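Local coordinates for benzoylformate Decarboxylase (Polynucleobacter necessarius, PDB 4K9Q), which binds thiamine diphosphate and magnesium and probably catalyses the decarboxylation of benzoylformate to benzaldehyde and carbon dioxide, at residues A[192-197]-A[264-269]; A[198-203]-A[224-229]. One frame throughout, in Å; residues are numbered along the deposited sequence.

Contact 1: A[192-197]-A[264-269]; sequences QRITAS and HDLIVV
In the parallel alpha/beta fold of the central domain, R193 and I194 of helix 184-196, with S197 just after it, pack on L266 and V268 of strand 266-270. The two axes approach to 9.5 Å, and their directions differ by 135°. L266 carries most of the contact. L266 CG stands anti to the backbone N (chi1 -179°). Of its two methyls, L266 CD2 settles against the helix backbone, 3.6 Å from I194 CA and close to the carbonyl oxygen of R193. L266 CD2 also lies 3.9 Å from I194 CG1. L266 CD1 takes the other branch, 4.0 Å from R193 NH2. That guanidinium finds its polar partners elsewhere, in a salt bridge to D309 and a hydrogen bond to T291. Further along the strand, V268 CG2 meets I194 CG1 at 4.1 Å, and these two side chains cross at about a right angle. S197 is where the chain leaves the helix. S197 CB rests 3.7 Å from L266 CB. S197 OG turns back and donates to I194 O at 2.7 Å, tilted 20° from the carbonyl plane, and S197 N donates to that oxygen as well. The carboxylate of D265 lies beside S197 and accepts from the backbone N of K198 and of N199. The grip of helix on strand is thus apolar. The serine hydroxyl is satisfied within its own turn, D265 bonds to the backbone just after S197, and R193 to T291 and D309 on the next strands of the sheet.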
ATOM      1  N   GLN A 192     -27.434 -24.189 -22.253  1.00 19.19           N
ATOM      2  CA  GLN A 192     -27.756 -24.152 -23.676  1.00 23.33           C
ATOM      3  C   GLN A 192     -26.519 -24.431 -24.531  1.00 21.23           C
ATOM      4  O   GLN A 192     -26.581 -25.196 -25.498  1.00 19.74           O
ATOM      5  CB  GLN A 192     -28.366 -22.805 -24.059  1.00 26.50           C
ATOM      6  CG  GLN A 192     -29.767 -22.578 -23.512  1.00 32.30           C
ATOM      7  CD  GLN A 192     -30.258 -21.151 -23.719  0.70 33.56           C
ATOM      8  OE1 GLN A 192     -29.551 -20.306 -24.271  0.70 36.73           O
ATOM      9  NE2 GLN A 192     -31.480 -20.879 -23.272  0.70 40.63           N
ATOM     10  N   ARG A 193     -25.399 -23.803 -24.181  1.00 18.40           N
ATOM     11  CA  ARG A 193     -24.146 -24.028 -24.909  1.00 21.01           C
ATOM     12  C   ARG A 193     -23.753 -25.491 -24.824  1.00 18.36           C
ATOM     13  O   ARG A 193     -23.382 -26.108 -25.822  1.00 20.50           O
ATOM     14  CB  ARG A 193     -23.020 -23.150 -24.352  1.00 18.80           C
ATOM     15  CG  ARG A 193     -23.230 -21.664 -24.567  1.00 18.69           C
ATOM     16  CD  ARG A 193     -22.645 -21.208 -25.886  1.00 22.26           C
ATOM     17  NE  ARG A 193     -21.188 -21.341 -25.915  1.00 24.68           N
ATOM     18  CZ  ARG A 193     -20.349 -20.469 -25.363  1.00 23.64           C
ATOM     19  NH1 ARG A 193     -20.822 -19.401 -24.730  1.00 21.44           N
ATOM     20  NH2 ARG A 193     -19.037 -20.667 -25.434  1.00 24.45           N
ATOM     21  N   ILE A 194     -23.837 -26.053 -23.623  1.00 17.79           N
ATOM     22  CA  ILE A 194     -23.427 -27.437 -23.414  1.00 15.96           C
ATOM     23  C   ILE A 194     -24.315 -28.401 -24.204  1.00 20.11           C
ATOM     24  O   ILE A 194     -23.824 -29.309 -24.874  1.00 20.95           O
ATOM     25  CB  ILE A 194     -23.438 -27.809 -21.920  1.00 16.40           C
ATOM     26  CG1 ILE A 194     -22.355 -27.015 -21.184  1.00 17.16           C
ATOM     27  CG2 ILE A 194     -23.224 -29.300 -21.743  1.00 18.37           C
ATOM     28  CD1 ILE A 194     -22.454 -27.103 -19.672  1.00 17.38           C
ATOM     29  N   THR A 195     -25.622 -28.180 -24.132  1.00 22.04           N
ATOM     30  CA  THR A 195     -26.586 -29.030 -24.821  1.00 20.27           C
ATOM     31  C   THR A 195     -26.366 -29.012 -26.332  1.00 24.33           C
ATOM     32  O   THR A 195     -26.503 -30.037 -27.001  1.00 26.24           O
ATOM     33  CB  THR A 195     -28.036 -28.602 -24.483  1.00 21.43           C
ATOM     34  OG1 THR A 195     -28.285 -28.852 -23.094  1.00 25.66           O
ATOM     35  CG2 THR A 195     -29.036 -29.384 -25.312  1.00 29.88           C
ATOM     36  N   ALA A 196     -26.001 -27.850 -26.863  1.00 22.92           N
ATOM     37  CA  ALA A 196     -25.795 -27.692 -28.305  1.00 23.59           C
ATOM     38  C   ALA A 196     -24.452 -28.228 -28.806  1.00 24.15           C
ATOM     39  O   ALA A 196     -24.287 -28.471 -30.006  1.00 22.26           O
ATOM     40  CB  ALA A 196     -25.943 -26.241 -28.697  1.00 21.29           C
ATOM     41  N   SER A 197     -23.492 -28.397 -27.902  1.00 20.27           N
ATOM     42  CA  SER A 197     -22.156 -28.839 -28.298  1.00 19.15           C
ATOM     43  C   SER A 197     -22.145 -30.288 -28.775  1.00 22.73           C
ATOM     44  O   SER A 197     -22.941 -31.107 -28.317  1.00 21.63           O
ATOM     45  CB  SER A 197     -21.165 -28.656 -27.143  1.00 18.67           C
ATOM     46  OG  SER A 197     -21.403 -29.601 -26.117  1.00 20.60           O
ATOM     47  N   HIS A 264     -12.326 -31.159 -29.455  1.00 17.48           N
ATOM     48  CA  HIS A 264     -13.542 -30.880 -28.698  1.00 15.95           C
ATOM     49  C   HIS A 264     -13.998 -29.449 -28.946  1.00 19.66           C
ATOM     50  O   HIS A 264     -13.201 -28.514 -28.855  1.00 20.33           O
ATOM     51  CB  HIS A 264     -13.295 -31.142 -27.216  1.00 17.74           C
ATOM     52  CG  HIS A 264     -12.919 -32.559 -26.925  1.00 17.67           C
ATOM     53  ND1 HIS A 264     -13.853 -33.543 -26.681  1.00 22.09           N
ATOM     54  CD2 HIS A 264     -11.710 -33.165 -26.873  1.00 19.21           C
ATOM     55  CE1 HIS A 264     -13.235 -34.692 -26.475  1.00 19.36           C
ATOM     56  NE2 HIS A 264     -11.934 -34.491 -26.586  1.00 22.86           N
ATOM     57  N   ASP A 265     -15.274 -29.277 -29.280  1.00 16.01           N
ATOM     58  CA  ASP A 265     -15.768 -27.952 -29.664  1.00 16.23           C
ATOM     59  C   ASP A 265     -16.032 -27.024 -28.479  1.00 20.31           C
ATOM     60  O   ASP A 265     -15.918 -25.805 -28.599  1.00 19.29           O
ATOM     61  CB  ASP A 265     -17.011 -28.050 -30.563  1.00 19.08           C
ATOM     62  CG  ASP A 265     -18.147 -28.847 -29.937  1.00 22.68           C
ATOM     63  OD1 ASP A 265     -17.901 -29.636 -28.999  1.00 22.43           O
ATOM     64  OD2 ASP A 265     -19.296 -28.694 -30.408  1.00 21.91           O
ATOM     65  N   LEU A 266     -16.384 -27.602 -27.338  1.00 17.52           N
ATOM     66  CA  LEU A 266     -16.684 -26.794 -26.163  1.00 16.27           C
ATOM     67  C   LEU A 266     -15.835 -27.258 -24.986  1.00 14.70           C
ATOM     68  O   LEU A 266     -15.834 -28.438 -24.646  1.00 14.81           O
ATOM     69  CB  LEU A 266     -18.179 -26.885 -25.818  1.00 14.09           C
ATOM     70  CG  LEU A 266     -18.651 -26.062 -24.621  1.00 16.76           C
ATOM     71  CD1 LEU A 266     -18.456 -24.586 -24.904  1.00 17.58           C
ATOM     72  CD2 LEU A 266     -20.105 -26.362 -24.298  1.00 17.16           C
ATOM     73  N   ILE A 267     -15.111 -26.326 -24.371  1.00 12.76           N
ATOM     74  CA  ILE A 267     -14.302 -26.651 -23.190  1.00 12.51           C
ATOM     75  C   ILE A 267     -15.011 -26.089 -21.957  1.00 14.60           C
ATOM     76  O   ILE A 267     -15.247 -24.887 -21.865  1.00 14.69           O
ATOM     77  CB  ILE A 267     -12.879 -26.053 -23.283  1.00 12.93           C
ATOM     78  CG1 ILE A 267     -12.220 -26.400 -24.627  1.00 15.09           C
ATOM     79  CG2 ILE A 267     -12.014 -26.531 -22.116  1.00 14.83           C
ATOM     80  CD1 ILE A 267     -12.220 -27.867 -24.946  1.00 13.36           C
ATOM     81  N   VAL A 268     -15.374 -26.964 -21.027  1.00 13.23           N
ATOM     82  CA  VAL A 268     -16.129 -26.565 -19.850  1.00 13.93           C
ATOM     83  C   VAL A 268     -15.263 -26.702 -18.590  1.00 14.01           C
ATOM     84  O   VAL A 268     -14.982 -27.813 -18.129  1.00 13.40           O
ATOM     85  CB  VAL A 268     -17.414 -27.402 -19.699  1.00 13.40           C
ATOM     86  CG1 VAL A 268     -18.236 -26.914 -18.504  1.00 13.07           C
ATOM     87  CG2 VAL A 268     -18.253 -27.323 -20.975  1.00 16.50           C
ATOM     88  N   VAL A 269     -14.839 -25.567 -18.041  1.00 12.24           N
ATOM     89  CA  VAL A 269     -13.959 -25.563 -16.873  1.00 12.76           C
ATOM     90  C   VAL A 269     -14.746 -25.249 -15.609  1.00 12.52           C
ATOM     91  O   VAL A 269     -15.324 -24.166 -15.490  1.00 13.62           O
ATOM     92  CB  VAL A 269     -12.846 -24.504 -17.032  1.00 10.76           C
ATOM     93  CG1 VAL A 269     -11.855 -24.585 -15.872  1.00 12.84           C
ATOM     94  CG2 VAL A 269     -12.135 -24.672 -18.385  1.00 12.58           C
TER

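Contact 2: A[198-203]-A[224-229]; sequences KNPLLI and LNAPVW
L202 and V228 pair as neighbours on parallel strands 201-204 and 228-230, and the side chain of L202 leaves the sheet on the same face as V228. L202 CB lies 3.7 Å from P227 O and 4.0 Å from V228 CG2. L202 CG comes next, 4.3 Å from A226 CB. There the chain forks. L202 CD1 returns to V228 CG2 at 4.0 Å, and L202 CD2 reaches L224 CD1 at 4.3 Å. F220 and A221 of helix 214-224 also touch this leucine. The backbone of L202 makes two bonds to the same neighbour: L202 N donates to P227 O at 3.0 Å, and L202 O accepts from W229 N at 2.9 Å. L201 points to the other side of the sheet. L201 CD1 sits 3.6 Å from W229 NE1 and also touches P227 CG. An alanine at L201 would probably open a gap between P227 and the pyrrole end of W229, leaving the indole freer to shift. Two nearly straight backbone bonds, with N-H...O angles of 165° and 166°, thus set the strand register, while apolar side chains fill in on both sides of the sheet.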
ATOM      1  N   LYS A 198     -21.223 -30.593 -29.686  1.00 20.87           N
ATOM      2  CA  LYS A 198     -21.112 -31.930 -30.266  1.00 20.23           C
ATOM      3  C   LYS A 198     -20.237 -32.839 -29.412  1.00 24.77           C
ATOM      4  O   LYS A 198     -20.535 -34.022 -29.221  1.00 24.78           O
ATOM      5  CB  LYS A 198     -20.520 -31.849 -31.676  1.00 26.62           C
ATOM      6  CG  LYS A 198     -21.382 -31.118 -32.698  1.00 39.58           C
ATOM      7  CD  LYS A 198     -22.616 -31.929 -33.083  1.00 41.10           C
ATOM      8  CE  LYS A 198     -23.862 -31.409 -32.389  1.00 41.73           C
ATOM      9  NZ  LYS A 198     -24.141 -29.992 -32.771  1.00 43.42           N
ATOM     10  N   ASN A 199     -19.148 -32.277 -28.901  1.00 21.67           N
ATOM     11  CA  ASN A 199     -18.138 -33.072 -28.219  1.00 19.66           C
ATOM     12  C   ASN A 199     -17.498 -32.283 -27.082  1.00 19.47           C
ATOM     13  O   ASN A 199     -16.324 -31.921 -27.157  1.00 20.37           O
ATOM     14  CB  ASN A 199     -17.063 -33.492 -29.222  1.00 19.93           C
ATOM     15  CG  ASN A 199     -16.253 -34.680 -28.747  0.49 25.59           C
ATOM     16  OD1 ASN A 199     -16.594 -35.331 -27.753  1.00 36.04           O
ATOM     17  ND2 ASN A 199     -15.180 -34.982 -29.466  1.00 33.32           N
ATOM     18  N   PRO A 200     -18.274 -31.998 -26.030  1.00 19.92           N
ATOM     19  CA  PRO A 200     -17.763 -31.181 -24.921  1.00 17.92           C
ATOM     20  C   PRO A 200     -16.663 -31.897 -24.142  1.00 17.38           C
ATOM     21  O   PRO A 200     -16.623 -33.130 -24.101  1.00 18.20           O
ATOM     22  CB  PRO A 200     -18.997 -30.991 -24.033  1.00 19.16           C
ATOM     23  CG  PRO A 200     -19.857 -32.175 -24.332  1.00 21.36           C
ATOM     24  CD  PRO A 200     -19.659 -32.440 -25.796  1.00 20.19           C
ATOM     25  N   LEU A 201     -15.766 -31.120 -23.546  1.00 14.06           N
ATOM     26  CA  LEU A 201     -14.718 -31.669 -22.692  1.00 13.60           C
ATOM     27  C   LEU A 201     -14.744 -30.927 -21.364  1.00 16.44           C
ATOM     28  O   LEU A 201     -14.884 -29.706 -21.330  1.00 15.12           O
ATOM     29  CB  LEU A 201     -13.349 -31.544 -23.377  1.00 16.77           C
ATOM     30  CG  LEU A 201     -12.084 -31.923 -22.592  1.00 16.25           C
ATOM     31  CD1 LEU A 201     -11.017 -32.538 -23.507  1.00 19.00           C
ATOM     32  CD2 LEU A 201     -11.535 -30.695 -21.869  1.00 17.45           C
ATOM     33  N   LEU A 202     -14.636 -31.670 -20.268  1.00 13.05           N
ATOM     34  CA  LEU A 202     -14.709 -31.078 -18.938  1.00 11.67           C
ATOM     35  C   LEU A 202     -13.328 -30.958 -18.311  1.00 13.95           C
ATOM     36  O   LEU A 202     -12.528 -31.887 -18.380  1.00 14.82           O
ATOM     37  CB  LEU A 202     -15.620 -31.913 -18.039  1.00 14.25           C
ATOM     38  CG  LEU A 202     -17.105 -31.950 -18.384  1.00 16.98           C
ATOM     39  CD1 LEU A 202     -17.811 -32.995 -17.549  1.00 17.37           C
ATOM     40  CD2 LEU A 202     -17.710 -30.591 -18.139  1.00 21.39           C
ATOM     41  N   ILE A 203     -13.056 -29.802 -17.708  1.00 13.45           N
ATOM     42  CA  ILE A 203     -11.835 -29.603 -16.932  1.00 11.57           C
ATOM     43  C   ILE A 203     -12.264 -29.209 -15.526  1.00 10.70           C
ATOM     44  O   ILE A 203     -12.939 -28.198 -15.341  1.00 14.69           O
ATOM     45  CB  ILE A 203     -10.942 -28.508 -17.533  1.00 13.80           C
ATOM     46  CG1 ILE A 203     -10.531 -28.889 -18.960  1.00 13.07           C
ATOM     47  CG2 ILE A 203      -9.701 -28.272 -16.642  1.00 11.57           C
ATOM     48  CD1 ILE A 203      -9.714 -27.820 -19.653  1.00 14.31           C
ATOM     49  N   LEU A 224     -23.130 -36.068 -19.232  1.00 20.91           N
ATOM     50  CA  LEU A 224     -22.614 -35.683 -20.546  1.00 20.35           C
ATOM     51  C   LEU A 224     -21.811 -36.773 -21.231  1.00 23.79           C
ATOM     52  O   LEU A 224     -21.555 -36.697 -22.433  1.00 27.39           O
ATOM     53  CB  LEU A 224     -21.735 -34.442 -20.424  1.00 20.58           C
ATOM     54  CG  LEU A 224     -22.411 -33.143 -20.036  1.00 23.80           C
ATOM     55  CD1 LEU A 224     -21.361 -32.067 -19.819  1.00 24.81           C
ATOM     56  CD2 LEU A 224     -23.399 -32.733 -21.121  1.00 30.04           C
ATOM     57  N   ASN A 225     -21.411 -37.785 -20.470  1.00 22.63           N
ATOM     58  CA  ASN A 225     -20.488 -38.790 -20.983  1.00 23.97           C
ATOM     59  C   ASN A 225     -19.293 -38.128 -21.661  1.00 27.16           C
ATOM     60  O   ASN A 225     -18.842 -38.564 -22.724  1.00 28.35           O
ATOM     61  CB  ASN A 225     -21.196 -39.739 -21.952  1.00 28.20           C
ATOM     62  CG  ASN A 225     -21.740 -40.972 -21.262  1.00 31.36           C
ATOM     63  OD1 ASN A 225     -21.049 -41.607 -20.467  1.00 34.90           O
ATOM     64  ND2 ASN A 225     -22.989 -41.314 -21.555  1.00 35.07           N
ATOM     65  N   ALA A 226     -18.783 -37.068 -21.038  1.00 22.01           N
ATOM     66  CA  ALA A 226     -17.652 -36.328 -21.589  1.00 19.93           C
ATOM     67  C   ALA A 226     -16.358 -36.692 -20.865  1.00 18.12           C
ATOM     68  O   ALA A 226     -16.385 -37.047 -19.691  1.00 17.83           O
ATOM     69  CB  ALA A 226     -17.906 -34.837 -21.494  1.00 19.01           C
ATOM     70  N   PRO A 227     -15.222 -36.608 -21.572  1.00 17.48           N
ATOM     71  CA  PRO A 227     -13.936 -36.814 -20.904  1.00 15.39           C
ATOM     72  C   PRO A 227     -13.706 -35.737 -19.846  1.00 15.32           C
ATOM     73  O   PRO A 227     -14.065 -34.574 -20.054  1.00 16.58           O
ATOM     74  CB  PRO A 227     -12.922 -36.665 -22.042  1.00 17.90           C
ATOM     75  CG  PRO A 227     -13.608 -35.810 -23.048  1.00 22.72           C
ATOM     76  CD  PRO A 227     -15.056 -36.207 -22.981  1.00 20.39           C
ATOM     77  N   VAL A 228     -13.107 -36.130 -18.729  1.00 17.69           N
ATOM     78  CA  VAL A 228     -12.792 -35.199 -17.658  1.00 14.23           C
ATOM     79  C   VAL A 228     -11.282 -35.139 -17.461  1.00 13.51           C
ATOM     80  O   VAL A 228     -10.619 -36.164 -17.365  1.00 14.63           O
ATOM     81  CB  VAL A 228     -13.457 -35.634 -16.340  1.00 14.67           C
ATOM     82  CG1 VAL A 228     -13.000 -34.747 -15.202  1.00 14.65           C
ATOM     83  CG2 VAL A 228     -14.986 -35.596 -16.483  1.00 16.25           C
ATOM     84  N   TRP A 229     -10.742 -33.926 -17.425  1.00 13.17           N
ATOM     85  CA  TRP A 229      -9.337 -33.724 -17.092  1.00 12.04           C
ATOM     86  C   TRP A 229      -9.255 -32.906 -15.821  1.00 13.95           C
ATOM     87  O   TRP A 229     -10.099 -32.050 -15.584  1.00 11.72           O
ATOM     88  CB  TRP A 229      -8.641 -32.918 -18.179  1.00 13.73           C
ATOM     89  CG  TRP A 229      -8.439 -33.652 -19.466  1.00 16.15           C
ATOM     90  CD1 TRP A 229      -9.353 -33.824 -20.463  1.00 19.12           C
ATOM     91  CD2 TRP A 229      -7.236 -34.287 -19.905  1.00 14.35           C
ATOM     92  NE1 TRP A 229      -8.792 -34.538 -21.497  1.00 18.70           N
ATOM     93  CE2 TRP A 229      -7.491 -34.826 -21.182  1.00 17.30           C
ATOM     94  CE3 TRP A 229      -5.961 -34.443 -19.345  1.00 17.50           C
ATOM     95  CZ2 TRP A 229      -6.524 -35.525 -21.904  1.00 17.45           C
ATOM     96  CZ3 TRP A 229      -4.998 -35.136 -20.069  1.00 18.20           C
ATOM     97  CH2 TRP A 229      -5.287 -35.666 -21.329  1.00 17.21           C
TER

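The centres of contacts 1 and 2 lie 8 Å apart, and both reach one six-stranded parallel sheet of the central domain. Strand 201-204 of contact 2 lies next to strand 266-270 of contact 1, so the two contacts sit side by side. A backbone bond from I203 N to V268 O joins them, and I194 CG2 packs on L224 CD2. Along the chain, helix 184-196 comes first, then strand 201-204, helix 214-224, strand 228-230 and strand 266-270. Contact 2 is therefore nested inside the loop closed by contact 1, and it pairs the two strands of the beta-alpha-beta crossover through helix 214-224. The strand order 3-2-1-4-5-6 is that of a Rossmann-like fold. Both contacts lie away from the thiamine diphosphate and magnesium sites.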